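Local coordinates for protein restriction endonuclease LpnPI (Legionella pneumophila subsp. pneumophila str. Philadelphia 1, PDB 4RZL) that probably recognises modified cytosine in DNA through this N-terminal SRA-type domain of a modification-dependent restriction endonuclease, at residues 187-192 with 222-227; 88-93 with 183-188. All coordinates share one frame; numbering follows the deposited sequence.

Contact 1 of 2, residues 187-192 with 222-227; sequences ILNIPM and KADVLI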
loop_
_atom_site.group_PDB
_atom_site.type_symbol
_atom_site.label_atom_id
_atom_site.label_comp_id
_atom_site.label_asym_id
_atom_site.label_seq_id
_atom_site.Cartn_x
_atom_site.Cartn_y
_atom_site.Cartn_z
ATOM N N ILE A 187 3.248 -9.398 0.475
ATOM C CA ILE A 187 2.333 -9.295 -0.652
ATOM C C ILE A 187 1.590 -10.626 -0.804
ATOM O O ILE A 187 2.199 -11.687 -0.931
ATOM C CB ILE A 187 3.067 -8.921 -1.960
ATOM C CG1 ILE A 187 3.786 -7.576 -1.786
ATOM C CG2 ILE A 187 2.084 -8.835 -3.113
ATOM C CD1 ILE A 187 4.524 -7.111 -3.001
ATOM N N LEU A 188 0.266 -10.558 -0.782
ATOM C CA LEU A 188 -0.560 -11.762 -0.864
ATOM C C LEU A 188 -0.688 -12.320 -2.287
ATOM O O LEU A 188 -0.651 -11.580 -3.272
ATOM C CB LEU A 188 -1.952 -11.473 -0.317
ATOM C CG LEU A 188 -2.035 -11.050 1.143
ATOM C CD1 LEU A 188 -3.471 -10.683 1.489
ATOM C CD2 LEU A 188 -1.524 -12.168 2.050
ATOM N N ASN A 189 -0.875 -13.632 -2.379
ATOM C CA ASN A 189 -1.117 -14.279 -3.656
ATOM C C ASN A 189 -2.524 -13.958 -4.164
ATOM O O ASN A 189 -3.422 -14.796 -4.134
ATOM C CB ASN A 189 -0.913 -15.797 -3.526
ATOM C CG ASN A 189 -1.049 -16.529 -4.856
ATOM O OD1 ASN A 189 -1.045 -15.921 -5.926
ATOM N ND2 ASN A 189 -1.177 -17.847 -4.789
ATOM N N ILE A 190 -2.705 -12.720 -4.605
ATOM C CA ILE A 190 -3.953 -12.254 -5.190
ATOM C C ILE A 190 -3.595 -11.607 -6.512
ATOM O O ILE A 190 -3.045 -10.504 -6.528
ATOM C CB ILE A 190 -4.671 -11.229 -4.303
ATOM C CG1 ILE A 190 -5.082 -11.860 -2.968
ATOM C CG2 ILE A 190 -5.856 -10.615 -5.053
ATOM C CD1 ILE A 190 -5.742 -10.890 -2.005
ATOM N N PRO A 191 -3.856 -12.305 -7.627
ATOM C CA PRO A 191 -3.469 -11.743 -8.933
ATOM C C PRO A 191 -4.344 -10.568 -9.370
ATOM O O PRO A 191 -3.914 -9.782 -10.204
ATOM C CB PRO A 191 -3.625 -12.927 -9.897
ATOM C CG PRO A 191 -4.592 -13.883 -9.193
ATOM C CD PRO A 191 -4.333 -13.703 -7.718
ATOM N N MET A 192 -5.546 -10.454 -8.816
ATOM C CA MET A 192 -6.497 -9.442 -9.260
ATOM C C MET A 192 -7.506 -9.062 -8.190
ATOM O O MET A 192 -8.082 -9.926 -7.513
ATOM C CB MET A 192 -7.262 -9.937 -10.505
ATOM C CG MET A 192 -8.292 -8.945 -11.009
ATOM S SD MET A 192 -9.301 -9.577 -12.358
ATOM C CE MET A 192 -10.561 -10.431 -11.424
ATOM N N LYS A 222 -1.509 -16.472 8.853
ATOM C CA LYS A 222 -0.542 -17.121 7.953
ATOM C C LYS A 222 -0.872 -16.797 6.498
ATOM O O LYS A 222 -1.918 -17.189 5.982
ATOM C CB LYS A 222 -0.523 -18.639 8.161
ATOM C CG LYS A 222 0.148 -19.085 9.457
ATOM N N ALA A 223 0.003 -16.044 5.854
ATOM C CA ALA A 223 -0.295 -15.501 4.535
ATOM C C ALA A 223 0.088 -16.450 3.415
ATOM O O ALA A 223 1.126 -17.101 3.471
ATOM C CB ALA A 223 0.415 -14.186 4.352
ATOM N N ASP A 224 -0.754 -16.522 2.395
ATOM C CA ASP A 224 -0.367 -17.133 1.124
ATOM C C ASP A 224 0.400 -16.073 0.331
ATOM O O ASP A 224 -0.197 -15.154 -0.225
ATOM C CB ASP A 224 -1.597 -17.627 0.353
ATOM C CG ASP A 224 -1.240 -18.356 -0.938
ATOM O OD1 ASP A 224 -0.067 -18.732 -1.116
ATOM O OD2 ASP A 224 -2.151 -18.600 -1.759
ATOM N N VAL A 225 1.721 -16.186 0.333
ATOM C CA VAL A 225 2.606 -15.153 -0.197
ATOM C C VAL A 225 2.753 -15.259 -1.714
ATOM O O VAL A 225 2.898 -16.359 -2.255
ATOM C CB VAL A 225 4.020 -15.235 0.442
ATOM C CG1 VAL A 225 4.875 -14.033 0.029
ATOM C CG2 VAL A 225 3.928 -15.328 1.964
ATOM N N LEU A 226 2.734 -14.111 -2.391
ATOM C CA LEU A 226 3.028 -14.053 -3.818
ATOM C C LEU A 226 4.535 -14.204 -4.017
ATOM O O LEU A 226 5.296 -13.237 -3.893
ATOM C CB LEU A 226 2.524 -12.744 -4.434
ATOM C CG LEU A 226 2.121 -12.733 -5.915
ATOM C CD1 LEU A 226 1.506 -11.389 -6.306
ATOM C CD2 LEU A 226 3.276 -13.053 -6.824
ATOM N N ILE A 227 4.958 -15.433 -4.298
ATOM C CA ILE A 227 6.368 -15.754 -4.556
ATOM C C ILE A 227 6.635 -15.825 -6.054
ATOM O O ILE A 227 6.060 -16.675 -6.740
ATOM C CB ILE A 227 6.749 -17.090 -3.910
ATOM C CG1 ILE A 227 6.546 -17.013 -2.395
ATOM C CG2 ILE A 227 8.177 -17.458 -4.237
ATOM C CD1 ILE A 227 7.454 -15.977 -1.731
#
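Ala223 opens the contact by setting its CB against Leu188, whose CD2 methyl lies 3.6 Å from that CB. A small apolar residue suits this place, since Trp217 of helix 212-220 lies against Ala223 as well, while Leu188 also packs on Phe214 of the same helix and on strand 147-155.

Asp224 comes next and grips Asn189 twice. Its backbone O accepts a bond from Asn189 N at 2.7 Å. Its carboxylate then meets the amide: Asn189 ND2 donates to Asp224 OD2 at 3.3 Å, approaching from above the carboxylate plane, and the two flat groups stand 82° apart. In both residues CG stands anti to the backbone N (chi1 -176°), which starts the two side chains out from the bonded backbones to where they cross. Asp224 OD2 also lies 3.5 Å from Asn189 CB.

Val225 pairs with Leu188 in a single backbone bridge. Its CB points away from 187-192, yet its CG1 is 3.7 Å from Ile187 O, and its CA-H makes a further contact with that oxygen.

Leu226 closes the bridge by donating its N to Ile187 O at 2.9 Å in a nearly straight bond (176°). Its branched apolar side chain slants across that of Ile187, CD1 coming 4.1 Å from Ile187 CG2 and also lying against Leu188 O. That oxygen accepts from Ile190 N across the inverse gamma turn centred on Asn189.

Two short backbone bonds thus fasten the tail that follows helix 212-220 to the chain as it leaves strand 176-187. The longer amide-carboxylate bond, on the more exposed side, is probably the weaker clasp, while the Leu188 and Ala223 methyls meet on the side of helix 212-220.

Contact 2 of 2, residues 88-93 with 183-188; sequences FIYYGD and AIFTIL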
loop_
_atom_site.group_PDB
_atom_site.type_symbol
_atom_site.label_atom_id
_atom_site.label_comp_id
_atom_site.label_asym_id
_atom_site.label_seq_id
_atom_site.Cartn_x
_atom_site.Cartn_y
_atom_site.Cartn_z
ATOM N N PHE A 88 7.501 -6.225 0.754
ATOM C CA PHE A 88 7.538 -4.791 0.468
ATOM C C PHE A 88 8.098 -4.028 1.655
ATOM O O PHE A 88 7.615 -4.173 2.772
ATOM C CB PHE A 88 6.130 -4.289 0.132
ATOM C CG PHE A 88 6.058 -2.821 -0.204
ATOM C CD1 PHE A 88 6.836 -2.289 -1.214
ATOM C CD2 PHE A 88 5.180 -1.993 0.470
ATOM C CE1 PHE A 88 6.770 -0.944 -1.541
ATOM C CE2 PHE A 88 5.092 -0.634 0.141
ATOM C CZ PHE A 88 5.901 -0.115 -0.868
ATOM N N ILE A 89 9.109 -3.213 1.416
ATOM C CA ILE A 89 9.663 -2.374 2.475
ATOM C C ILE A 89 9.245 -0.939 2.228
ATOM O O ILE A 89 9.479 -0.404 1.147
ATOM C CB ILE A 89 11.187 -2.467 2.544
ATOM C CG1 ILE A 89 11.601 -3.905 2.863
ATOM C CG2 ILE A 89 11.728 -1.504 3.602
ATOM C CD1 ILE A 89 13.093 -4.109 2.852
ATOM N N TYR A 90 8.630 -0.333 3.240
ATOM C CA TYR A 90 7.947 0.948 3.114
ATOM C C TYR A 90 8.328 1.900 4.241
ATOM O O TYR A 90 8.314 1.509 5.407
ATOM C CB TYR A 90 6.438 0.716 3.124
ATOM C CG TYR A 90 5.595 1.966 3.114
ATOM C CD1 TYR A 90 5.344 2.652 1.932
ATOM C CD2 TYR A 90 5.029 2.448 4.287
ATOM C CE1 TYR A 90 4.551 3.789 1.925
ATOM C CE2 TYR A 90 4.236 3.596 4.290
ATOM C CZ TYR A 90 4.000 4.257 3.110
ATOM O OH TYR A 90 3.206 5.387 3.115
ATOM N N TYR A 91 8.668 3.140 3.907
ATOM C CA TYR A 91 9.038 4.116 4.933
ATOM C C TYR A 91 7.885 5.059 5.236
ATOM O O TYR A 91 7.145 5.462 4.333
ATOM C CB TYR A 91 10.287 4.898 4.511
ATOM C CG TYR A 91 11.541 4.061 4.616
ATOM C CD1 TYR A 91 11.949 3.255 3.562
ATOM C CD2 TYR A 91 12.294 4.045 5.786
ATOM C CE1 TYR A 91 13.073 2.468 3.662
ATOM C CE2 TYR A 91 13.448 3.270 5.888
ATOM C CZ TYR A 91 13.829 2.484 4.823
ATOM O OH TYR A 91 14.956 1.695 4.910
ATOM N N GLY A 92 7.766 5.444 6.466
ATOM C CA GLY A 92 6.677 6.186 6.970
ATOM C C GLY A 92 6.703 7.658 6.607
ATOM O O GLY A 92 7.503 8.089 5.921
ATOM N N ASP A 93 5.738 8.365 7.086
ATOM C CA ASP A 93 5.454 9.668 6.700
ATOM C C ASP A 93 6.092 10.779 7.593
ATOM O O ASP A 93 5.548 11.760 7.664
ATOM C CB ASP A 93 3.980 9.909 6.469
ATOM C CG ASP A 93 3.123 9.804 7.743
ATOM O OD1 ASP A 93 3.519 9.302 8.737
ATOM O OD2 ASP A 93 2.026 10.181 7.698
ATOM N N ALA A 183 8.714 -0.085 7.646
ATOM C CA ALA A 183 7.678 -1.102 7.832
ATOM C C ALA A 183 7.785 -2.183 6.772
ATOM O O ALA A 183 7.950 -1.875 5.598
ATOM C CB ALA A 183 6.276 -0.458 7.788
ATOM N N ILE A 184 7.647 -3.444 7.177
ATOM C CA ILE A 184 7.784 -4.564 6.248
ATOM C C ILE A 184 6.437 -5.293 6.083
ATOM O O ILE A 184 5.790 -5.658 7.062
ATOM C CB ILE A 184 8.880 -5.545 6.723
ATOM C CG1 ILE A 184 10.207 -4.796 6.907
ATOM C CG2 ILE A 184 9.021 -6.747 5.754
ATOM C CD1 ILE A 184 11.425 -5.692 7.110
ATOM N N PHE A 185 6.019 -5.471 4.833
ATOM C CA PHE A 185 4.728 -6.071 4.505
ATOM C C PHE A 185 4.898 -7.324 3.662
ATOM O O PHE A 185 5.906 -7.474 2.973
ATOM C CB PHE A 185 3.845 -5.084 3.728
ATOM C CG PHE A 185 3.487 -3.841 4.498
ATOM C CD1 PHE A 185 4.334 -2.738 4.508
ATOM C CD2 PHE A 185 2.310 -3.776 5.220
ATOM C CE1 PHE A 185 3.994 -1.587 5.220
ATOM C CE2 PHE A 185 1.964 -2.626 5.932
ATOM C CZ PHE A 185 2.802 -1.537 5.929
ATOM N N THR A 186 3.883 -8.186 3.701
ATOM C CA THR A 186 3.788 -9.363 2.846
ATOM C C THR A 186 2.826 -9.100 1.697
ATOM O O THR A 186 1.706 -8.640 1.919
ATOM C CB THR A 186 3.267 -10.591 3.615
ATOM O OG1 THR A 186 4.134 -10.871 4.713
ATOM C CG2 THR A 186 3.151 -11.814 2.682
ATOM N N ILE A 187 3.248 -9.398 0.475
ATOM C CA ILE A 187 2.333 -9.295 -0.652
ATOM C C ILE A 187 1.590 -10.626 -0.804
ATOM O O ILE A 187 2.199 -11.687 -0.931
ATOM C CB ILE A 187 3.067 -8.921 -1.960
ATOM C CG1 ILE A 187 3.786 -7.576 -1.786
ATOM C CG2 ILE A 187 2.084 -8.835 -3.113
ATOM C CD1 ILE A 187 4.524 -7.111 -3.001
ATOM N N LEU A 188 0.266 -10.558 -0.782
ATOM C CA LEU A 188 -0.560 -11.762 -0.864
ATOM C C LEU A 188 -0.688 -12.320 -2.287
ATOM O O LEU A 188 -0.651 -11.580 -3.272
ATOM C CB LEU A 188 -1.952 -11.473 -0.317
ATOM C CG LEU A 188 -2.035 -11.050 1.143
ATOM C CD1 LEU A 188 -3.471 -10.683 1.489
ATOM C CD2 LEU A 188 -1.524 -12.168 2.050
#
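Phe185 and Phe88 sit side by side on one face of the sheet, their side chains pointing the same way from neighbouring strands. The Phe185 CB lies 4.0 Å from Phe88 O. With chi1 at -63°, CG stands anti to the carbonyl carbon, and from there the ring turns an edge towards Phe88 O. Farther out, CD1 is 4.2 Å from Phe88 CD2, and Phe88 O lies in the plane of the ring, where the weakly positive C-H groups would suit a carbonyl oxygen. That oxygen is chiefly engaged by Phe185 N, which donates to it at 2.9 Å. CE1 passes on to Tyr90, touching its CB at 4.0 Å.

The frame for this packing is antiparallel pairing between strands 87-91 and 176-187, part of the large mixed sheet of this SRA-type domain. Phe88 with Phe185 and Tyr90 with Ala183 are hydrogen-bonded pairs, each joined by two bonds; in the second, Ala183 N reaches Tyr90 O at 2.8 Å. Between them Ile89 and Ile184 form a non-hydrogen-bonded pair on the other face, their CG1 atoms 4.4 Å apart; beta-branched residues suit such extended backbone. Ala183, with only a methyl, occupies little room beside Tyr90 and brings its CB 3.7 Å from Tyr90 O.

Beyond the two strands, the Phe185 ring meets Phe116 of helix 108-119 edge-to-face and also packs on Leu68, Ile132 and Ala153. A large flat side chain can therefore bridge helix and sheet in this buried setting. The end of Tyr90 leads away from 183-188; its side chain packs on Leu68, and its OH makes a weak hydrogen bond to Gly53 O.

In the fold
Strand 176-187 connects the two contacts, whose centres are 14 Å apart and which share Ile187 and Leu188. Along the chain, strand 87-91 comes first; strand 176-187 later pairs with it in contact 2, and the chain then passes directly into the turn of contact 1, where the tail after helix 212-220 returns to meet it. Contact 2 is buried near the middle of the domain, whereas contact 1 lies towards its edge. They touch directly through Thr186, whose CG2 is 3.7 Å from Val225 CG2. The C-terminal part of this DNA-recognition domain is thereby joined to its central sheet at the end of one long strand.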